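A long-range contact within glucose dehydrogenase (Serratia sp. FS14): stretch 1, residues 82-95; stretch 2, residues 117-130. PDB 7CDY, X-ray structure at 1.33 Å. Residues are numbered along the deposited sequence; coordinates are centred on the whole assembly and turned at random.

Stretch 1 82-95: AEPGEGGKAGTAVG
Stretch 2 117-130: PKLSVGNHFGGKLA

Stretch 1 is a hairpin: its strand through Ala-82 and Glu-83 turns in a glycine-rich loop and returns as a strand running to Gly-95. The arms are tied by Glu-83 N to Gly-91 O (2.8 Å) and Gly-91 N to Glu-83 O (3.1 Å). At the turn, Gly-87 (phi/psi 67/14) and Gly-88 (68/27) take positive phi values that favour glycine. Stretch 2, mostly irregular, crosses the hairpin and buries 694 Å² with it, both sides summed.

Stretch 2 opens at Pro-117, whose preceding peptide bond is cis, and makes its largest contact at Lys-118 (phi/psi -89/117). Its CA lies 4.5 Å from the CA of Gly-91, and its CB points toward the hairpin. The side chain, m, t, t, m, runs extended across both arms before bending at chi4. Glycines leave room for it: Gly-85 CA lies 3.5 Å from Lys-118 CD, and a CB on Gly-85 would come within 2.1 Å of that CD, a clash. The ammonium then has three partners. Lys-118 NZ donates to Glu-83 O at 3.0 Å and to Glu-83 OE1 at 2.8 Å, the latter also a salt bridge; Glu-83 reaches it with chi1 and chi2 both t and chi3 at 61°. Water 1 accepts from Lys-118 NZ at 2.8 Å and donates to Thr-92 O at 2.9 Å, linking the amine to the returning strand.

Leu-119 (-126/-1) turns its side chain away, while its backbone passes Lys-89, with the two CA atoms 5.3 Å apart. Ser-120 (-86/146) then forms a single antiparallel bridge with Ala-90 (-117/165), CA to CA 5.0 Å. Ala-90 N donates to Ser-120 O at 2.8 Å, nearly linear at 170°, and Ser-120 N donates to Ala-90 O at 2.9 Å and 154°. The serine hydroxyl, chi1 t, serves its own loop: Ser-120 OG accepts from Gly-122 N at 2.9 Å and donates to Asn-123 O at 2.8 Å, bracing the turn.

Val-121, chi1 m, packs against the lysine side chain, with Val-121 CG1 3.3 Å from Lys-89 NZ. Gly-122 (141/-15) has backbone angles that call for glycine. The chain bulges away through Asn-123 and His-124 (64/57), then returns at Phe-125 (-85/-20; chi1 -67°, chi2 -78°). Its flat ring suits small neighbours: Ala-82 CB sits over one face, 3.6 Å from the ring centroid in a CH-pi contact, and Ala-90 CB approaches the edge, 3.9 Å from Phe-125 CE1. Thr-92, chi1 m, donates from OG1 to Phe-125 O at 2.7 Å, satisfying a buried carbonyl.

Gly-126 (64/-127) and Gly-127 (119/-11) carry the chain onward at positive phi. Beyond Lys-128, Leu-129 (-130/151; m, t) points back toward the hairpin, and Leu-129 CD2 meets Val-94 CG2 at 4.0 Å, a buried apolar contact.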

ATOM      1  N   ALA A  82       7.617  -1.241  -9.699  1.00  8.47           N
ATOM      2  CA  ALA A  82       7.291  -0.919 -11.079  1.00 10.00           C
ATOM      3  C   ALA A  82       8.324  -1.586 -11.976  1.00  9.43           C
ATOM      4  O   ALA A  82       9.531  -1.469 -11.735  1.00  9.37           O
ATOM      5  CB  ALA A  82       7.328   0.594 -11.275  1.00  9.40           C
ATOM      6  N   GLU A  83       7.849  -2.289 -13.002  1.00  9.25           N
ATOM      7  CA  GLU A  83       8.696  -3.076 -13.880  1.00 10.58           C
ATOM      8  C   GLU A  83       8.522  -2.607 -15.320  1.00 10.15           C
ATOM      9  O   GLU A  83       7.382  -2.531 -15.804  1.00 11.25           O
ATOM     10  CB  GLU A  83       8.313  -4.553 -13.774  1.00 11.57           C
ATOM     11  CG  GLU A  83       9.140  -5.466 -14.669  1.00 13.26           C
ATOM     12  CD  GLU A  83       8.597  -6.880 -14.715  1.00 12.58           C
ATOM     13  OE1 GLU A  83       7.446  -7.051 -15.161  1.00 14.54           O
ATOM     14  OE2 GLU A  83       9.301  -7.820 -14.294  1.00 15.21           O
ATOM     15  N   PRO A  84       9.604  -2.288 -16.031  1.00 10.64           N
ATOM     16  CA  PRO A  84       9.478  -1.863 -17.428  1.00 11.13           C
ATOM     17  C   PRO A  84       8.976  -2.992 -18.306  1.00 13.32           C
ATOM     18  O   PRO A  84       9.102  -4.172 -17.994  1.00 14.76           O
ATOM     19  CB  PRO A  84      10.907  -1.483 -17.840  1.00 13.74           C
ATOM     20  CG  PRO A  84      11.773  -1.780 -16.703  1.00 17.74           C
ATOM     21  CD  PRO A  84      11.000  -2.428 -15.599  1.00 11.99           C
ATOM     22  N   GLY A  85       8.415  -2.607 -19.434  1.00 15.60           N
ATOM     23  CA  GLY A  85       7.970  -3.601 -20.382  1.00 17.70           C
ATOM     24  C   GLY A  85       8.045  -3.136 -21.809  1.00 24.16           C
ATOM     25  O   GLY A  85       8.796  -2.212 -22.137  1.00 24.53           O
ATOM     26  N   GLU A  86       7.251  -3.776 -22.661  1.00 33.49           N
ATOM     27  CA  GLU A  86       7.220  -3.458 -24.078  1.00 33.36           C
ATOM     28  C   GLU A  86       6.669  -2.058 -24.304  1.00 28.51           C
ATOM     29  O   GLU A  86       5.860  -1.543 -23.524  1.00 30.41           O
ATOM     30  CB  GLU A  86       6.341  -4.465 -24.818  1.00 39.68           C
ATOM     31  N   GLY A  87       7.123  -1.439 -25.388  1.00 26.89           N
ATOM     32  CA  GLY A  87       6.617  -0.145 -25.796  1.00 28.74           C
ATOM     33  C   GLY A  87       6.946   1.000 -24.870  1.00 26.02           C
ATOM     34  O   GLY A  87       6.352   2.071 -25.008  1.00 36.34           O
ATOM     35  N   GLY A  88       7.879   0.818 -23.939  1.00 24.55           N
ATOM     36  CA  GLY A  88       8.175   1.868 -22.988  1.00 28.42           C
ATOM     37  C   GLY A  88       7.058   2.143 -22.006  1.00 27.92           C
ATOM     38  O   GLY A  88       6.928   3.274 -21.525  1.00 32.38           O
ATOM     39  N   LYS A  89       6.226   1.145 -21.720  1.00 19.06           N
ATOM     40  CA  LYS A  89       5.216   1.232 -20.674  1.00 17.79           C
ATOM     41  C   LYS A  89       5.586   0.268 -19.558  1.00 16.81           C
ATOM     42  O   LYS A  89       6.149  -0.803 -19.803  1.00 22.55           O
ATOM     43  CB  LYS A  89       3.833   0.840 -21.198  1.00 19.44           C
ATOM     44  CG  LYS A  89       3.388   1.598 -22.434  1.00 23.90           C
ATOM     45  CD  LYS A  89       3.243   3.077 -22.141  1.00 26.95           C
ATOM     46  CE  LYS A  89       2.715   3.826 -23.354  1.00 32.80           C
ATOM     47  NZ  LYS A  89       3.174   5.242 -23.389  1.00 37.17           N
ATOM     48  N   ALA A  90       5.239   0.642 -18.337  1.00 13.42           N
ATOM     49  CA  ALA A  90       5.554  -0.143 -17.157  1.00 11.59           C
ATOM     50  C   ALA A  90       4.276  -0.604 -16.464  1.00  9.35           C
ATOM     51  O   ALA A  90       3.177  -0.098 -16.717  1.00 10.92           O
ATOM     52  CB  ALA A  90       6.397   0.676 -16.175  1.00 11.53           C
ATOM     53  N   GLY A  91       4.435  -1.577 -15.568  1.00  9.25           N
ATOM     54  CA  GLY A  91       3.346  -2.021 -14.726  1.00 10.32           C
ATOM     55  C   GLY A  91       3.904  -2.600 -13.448  1.00  8.15           C
ATOM     56  O   GLY A  91       5.101  -2.859 -13.330  1.00  9.87           O
ATOM     57  N   THR A  92       3.020  -2.805 -12.483  1.00  8.40           N
ATOM     58  CA  THR A  92       3.443  -3.338 -11.198  1.00  8.61           C
ATOM     59  C   THR A  92       3.759  -4.827 -11.299  1.00  9.26           C
ATOM     60  O   THR A  92       3.114  -5.570 -12.047  1.00 10.95           O
ATOM     61  CB  THR A  92       2.337  -3.089 -10.183  1.00  9.14           C
ATOM     62  OG1 THR A  92       2.072  -1.684 -10.179  1.00 11.27           O
ATOM     63  CG2 THR A  92       2.746  -3.533  -8.782  1.00 12.60           C
ATOM     64  N   ALA A  93       4.779  -5.262 -10.558  1.00  7.84           N
ATOM     65  CA  ALA A  93       5.123  -6.671 -10.445  1.00  8.58           C
ATOM     66  C   ALA A  93       5.357  -7.002  -8.981  1.00  8.61           C
ATOM     67  O   ALA A  93       5.681  -6.119  -8.174  1.00  8.96           O
ATOM     68  CB  ALA A  93       6.388  -6.993 -11.243  1.00 10.53           C
ATOM     69  N   VAL A  94       5.154  -8.273  -8.637  1.00  9.30           N
ATOM     70  CA  VAL A  94       5.339  -8.767  -7.279  1.00  9.11           C
ATOM     71  C   VAL A  94       6.166 -10.041  -7.364  1.00  8.16           C
ATOM     72  O   VAL A  94       5.903 -10.902  -8.221  1.00  8.99           O
ATOM     73  CB  VAL A  94       3.983  -9.034  -6.592  1.00  9.18           C
ATOM     74  CG1 VAL A  94       4.177  -9.595  -5.184  1.00 11.35           C
ATOM     75  CG2 VAL A  94       3.141  -7.749  -6.552  1.00 10.28           C
ATOM     76  N   GLY A  95       7.173 -10.163  -6.504  1.00  8.59           N
ATOM     77  CA  GLY A  95       7.964 -11.375  -6.447  1.00  9.57           C
ATOM     78  C   GLY A  95       8.414 -11.642  -5.029  1.00  8.85           C
ATOM     79  O   GLY A  95       8.082 -10.900  -4.103  1.00  9.96           O
ATOM     80  N   PRO A 117      -2.399  -5.447 -18.982  1.00 11.43           N
ATOM     81  CA  PRO A 117      -1.238  -4.980 -19.742  1.00 14.43           C
ATOM     82  C   PRO A 117      -0.430  -3.967 -18.934  1.00 12.55           C
ATOM     83  O   PRO A 117      -0.865  -3.528 -17.869  1.00 14.60           O
ATOM     84  CB  PRO A 117      -1.878  -4.299 -20.962  1.00 15.67           C
ATOM     85  CG  PRO A 117      -3.229  -3.856 -20.471  1.00 15.57           C
ATOM     86  CD  PRO A 117      -3.668  -4.940 -19.530  1.00 12.17           C
ATOM     87  N   LYS A 118       0.758  -3.630 -19.412  1.00 12.18           N
ATOM     88  CA  LYS A 118       1.545  -2.557 -18.818  1.00 12.85           C
ATOM     89  C   LYS A 118       1.161  -1.251 -19.504  1.00 13.44           C
ATOM     90  O   LYS A 118       1.360  -1.105 -20.716  1.00 15.54           O
ATOM     91  CB  LYS A 118       3.039  -2.838 -18.991  1.00 12.13           C
ATOM     92  CG  LYS A 118       3.574  -4.021 -18.199  1.00 13.57           C
ATOM     93  CD  LYS A 118       5.034  -4.287 -18.569  1.00 13.14           C
ATOM     94  CE  LYS A 118       5.628  -5.456 -17.796  1.00 16.20           C
ATOM     95  NZ  LYS A 118       5.893  -5.075 -16.377  1.00 14.76           N
ATOM     96  N   LEU A 119       0.599  -0.299 -18.742  1.00 11.77           N
ATOM     97  CA  LEU A 119       0.110   0.938 -19.332  1.00 12.63           C
ATOM     98  C   LEU A 119       0.671   2.204 -18.702  1.00 12.73           C
ATOM     99  O   LEU A 119       0.313   3.300 -19.147  1.00 15.45           O
ATOM    100  CB  LEU A 119      -1.423   1.005 -19.264  1.00 13.30           C
ATOM    101  CG  LEU A 119      -2.175  -0.108 -20.003  1.00 13.54           C
ATOM    102  CD1 LEU A 119      -3.673  -0.005 -19.752  1.00 14.88           C
ATOM    103  CD2 LEU A 119      -1.892  -0.070 -21.499  1.00 16.35           C
ATOM    104  N   SER A 120       1.514   2.101 -17.681  1.00 11.16           N
ATOM    105  CA  SER A 120       1.979   3.283 -16.975  1.00 12.01           C
ATOM    106  C   SER A 120       3.196   3.909 -17.644  1.00 11.04           C
ATOM    107  O   SER A 120       4.060   3.214 -18.185  1.00 12.90           O
ATOM    108  CB  SER A 120       2.357   2.928 -15.534  1.00 11.21           C
ATOM    109  OG  SER A 120       2.731   4.083 -14.810  1.00 10.60           O
ATOM    110  N   VAL A 121       3.270   5.238 -17.568  1.00 13.28           N
ATOM    111  CA  VAL A 121       4.483   5.986 -17.877  1.00 13.65           C
ATOM    112  C   VAL A 121       5.020   6.695 -16.639  1.00 15.17           C
ATOM    113  O   VAL A 121       5.780   7.664 -16.748  1.00 18.84           O
ATOM    114  CB  VAL A 121       4.311   6.941 -19.073  1.00 16.41           C
ATOM    115  CG1 VAL A 121       3.914   6.157 -20.315  1.00 19.72           C
ATOM    116  CG2 VAL A 121       3.282   8.012 -18.756  1.00 18.96           C
ATOM    117  N   GLY A 122       4.633   6.229 -15.456  1.00 13.21           N
ATOM    118  CA  GLY A 122       5.153   6.784 -14.225  1.00 13.07           C
ATOM    119  C   GLY A 122       4.153   6.922 -13.094  1.00 12.49           C
ATOM    120  O   GLY A 122       4.550   7.118 -11.944  1.00 14.04           O
ATOM    121  N   ASN A 123       2.860   6.816 -13.393  1.00 11.97           N
ATOM    122  CA  ASN A 123       1.833   7.049 -12.387  1.00 12.41           C
ATOM    123  C   ASN A 123       0.960   5.819 -12.128  1.00 10.32           C
ATOM    124  O   ASN A 123       0.779   4.959 -12.998  1.00 12.30           O
ATOM    125  CB  ASN A 123       0.943   8.249 -12.768  1.00 14.64           C
ATOM    126  CG  ASN A 123       1.685   9.570 -12.671  1.00 19.36           C
ATOM    127  OD1 ASN A 123       2.023  10.026 -11.576  1.00 26.70           O
ATOM    128  ND2 ASN A 123       1.956  10.182 -13.816  1.00 24.12           N
ATOM    129  N   HIS A 124       0.440   5.745 -10.901  1.00 11.64           N
ATOM    130  CA  HIS A 124      -0.666   4.855 -10.511  1.00  8.91           C
ATOM    131  C   HIS A 124      -0.306   3.372 -10.628  1.00  9.87           C
ATOM    132  O   HIS A 124      -0.971   2.582 -11.308  1.00 10.14           O
ATOM    133  CB  HIS A 124      -1.962   5.176 -11.256  1.00  9.72           C
ATOM    134  CG  HIS A 124      -2.514   6.533 -10.945  1.00  9.40           C
ATOM    135  ND1 HIS A 124      -3.748   6.939 -11.397  1.00 11.33           N
ATOM    136  CD2 HIS A 124      -2.021   7.563 -10.215  1.00 11.48           C
ATOM    137  CE1 HIS A 124      -3.991   8.171 -10.980  1.00 12.03           C
ATOM    138  NE2 HIS A 124      -2.958   8.572 -10.259  1.00 12.67           N
ATOM    139  N   PHE A 125       0.764   2.997  -9.925  1.00  8.70           N
ATOM    140  CA  PHE A 125       1.126   1.597  -9.781  1.00  9.30           C
ATOM    141  C   PHE A 125       0.380   0.921  -8.641  1.00  8.82           C
ATOM    142  O   PHE A 125       0.296  -0.312  -8.617  1.00 11.37           O
ATOM    143  CB  PHE A 125       2.639   1.488  -9.553  1.00  8.86           C
ATOM    144  CG  PHE A 125       3.456   1.902 -10.751  1.00  9.38           C
ATOM    145  CD1 PHE A 125       3.594   1.033 -11.826  1.00 10.38           C
ATOM    146  CD2 PHE A 125       4.054   3.161 -10.832  1.00  9.66           C
ATOM    147  CE1 PHE A 125       4.322   1.390 -12.945  1.00 10.98           C
ATOM    148  CE2 PHE A 125       4.780   3.529 -11.965  1.00 10.01           C
ATOM    149  CZ  PHE A 125       4.922   2.640 -13.011  1.00 10.37           C
ATOM    150  N   GLY A 126      -0.156   1.686  -7.696  1.00  9.92           N
ATOM    151  CA  GLY A 126      -0.586   1.068  -6.449  1.00 10.69           C
ATOM    152  C   GLY A 126       0.630   0.496  -5.748  1.00 10.50           C
ATOM    153  O   GLY A 126       1.641   1.185  -5.547  1.00 13.55           O
ATOM    154  N   GLY A 127       0.576  -0.783  -5.391  1.00  9.57           N
ATOM    155  CA  GLY A 127       1.762  -1.487  -4.934  1.00 10.40           C
ATOM    156  C   GLY A 127       1.703  -2.019  -3.522  1.00  9.63           C
ATOM    157  O   GLY A 127       2.595  -2.794  -3.139  1.00 10.40           O
ATOM    158  N   LYS A 128       0.714  -1.651  -2.720  1.00  9.65           N
ATOM    159  CA  LYS A 128       0.665  -2.175  -1.362  1.00  9.62           C
ATOM    160  C   LYS A 128       0.313  -3.662  -1.361  1.00  9.82           C
ATOM    161  O   LYS A 128      -0.383  -4.168  -2.251  1.00 10.23           O
ATOM    162  CB  LYS A 128      -0.334  -1.398  -0.500  1.00 10.40           C
ATOM    163  CG  LYS A 128      -0.056   0.118  -0.336  1.00 11.16           C
ATOM    164  CD  LYS A 128       1.351   0.450   0.120  1.00 14.04           C
ATOM    165  CE  LYS A 128       1.482   0.592   1.623  1.00 12.74           C
ATOM    166  NZ  LYS A 128       2.900   0.889   2.002  1.00 12.65           N
ATOM    167  N   LEU A 129       0.818  -4.356  -0.346  1.00  8.41           N
ATOM    168  CA  LEU A 129       0.636  -5.794  -0.180  1.00  8.21           C
ATOM    169  C   LEU A 129       0.145  -6.063   1.233  1.00  9.78           C
ATOM    170  O   LEU A 129       0.489  -5.332   2.167  1.00 10.48           O
ATOM    171  CB  LEU A 129       1.970  -6.534  -0.323  1.00  9.31           C
ATOM    172  CG  LEU A 129       2.733  -6.307  -1.619  1.00  8.68           C
ATOM    173  CD1 LEU A 129       4.081  -7.003  -1.557  1.00 10.84           C
ATOM    174  CD2 LEU A 129       1.950  -6.801  -2.828  1.00 10.77           C
ATOM    175  N   ALA A 130      -0.625  -7.143   1.407  1.00 10.21           N
ATOM    176  CA  ALA A 130      -1.023  -7.555   2.746  1.00  9.79           C
ATOM    177  C   ALA A 130      -1.446  -9.015   2.725  1.00  9.36           C
ATOM    178  O   ALA A 130      -2.125  -9.458   1.792  1.00 11.63           O
ATOM    179  CB  ALA A 130      -2.187  -6.701   3.270  1.00  9.70           C
TER
HETATM  180  O   HOH W   1       3.618  -5.354 -14.855  1.00 12.98           O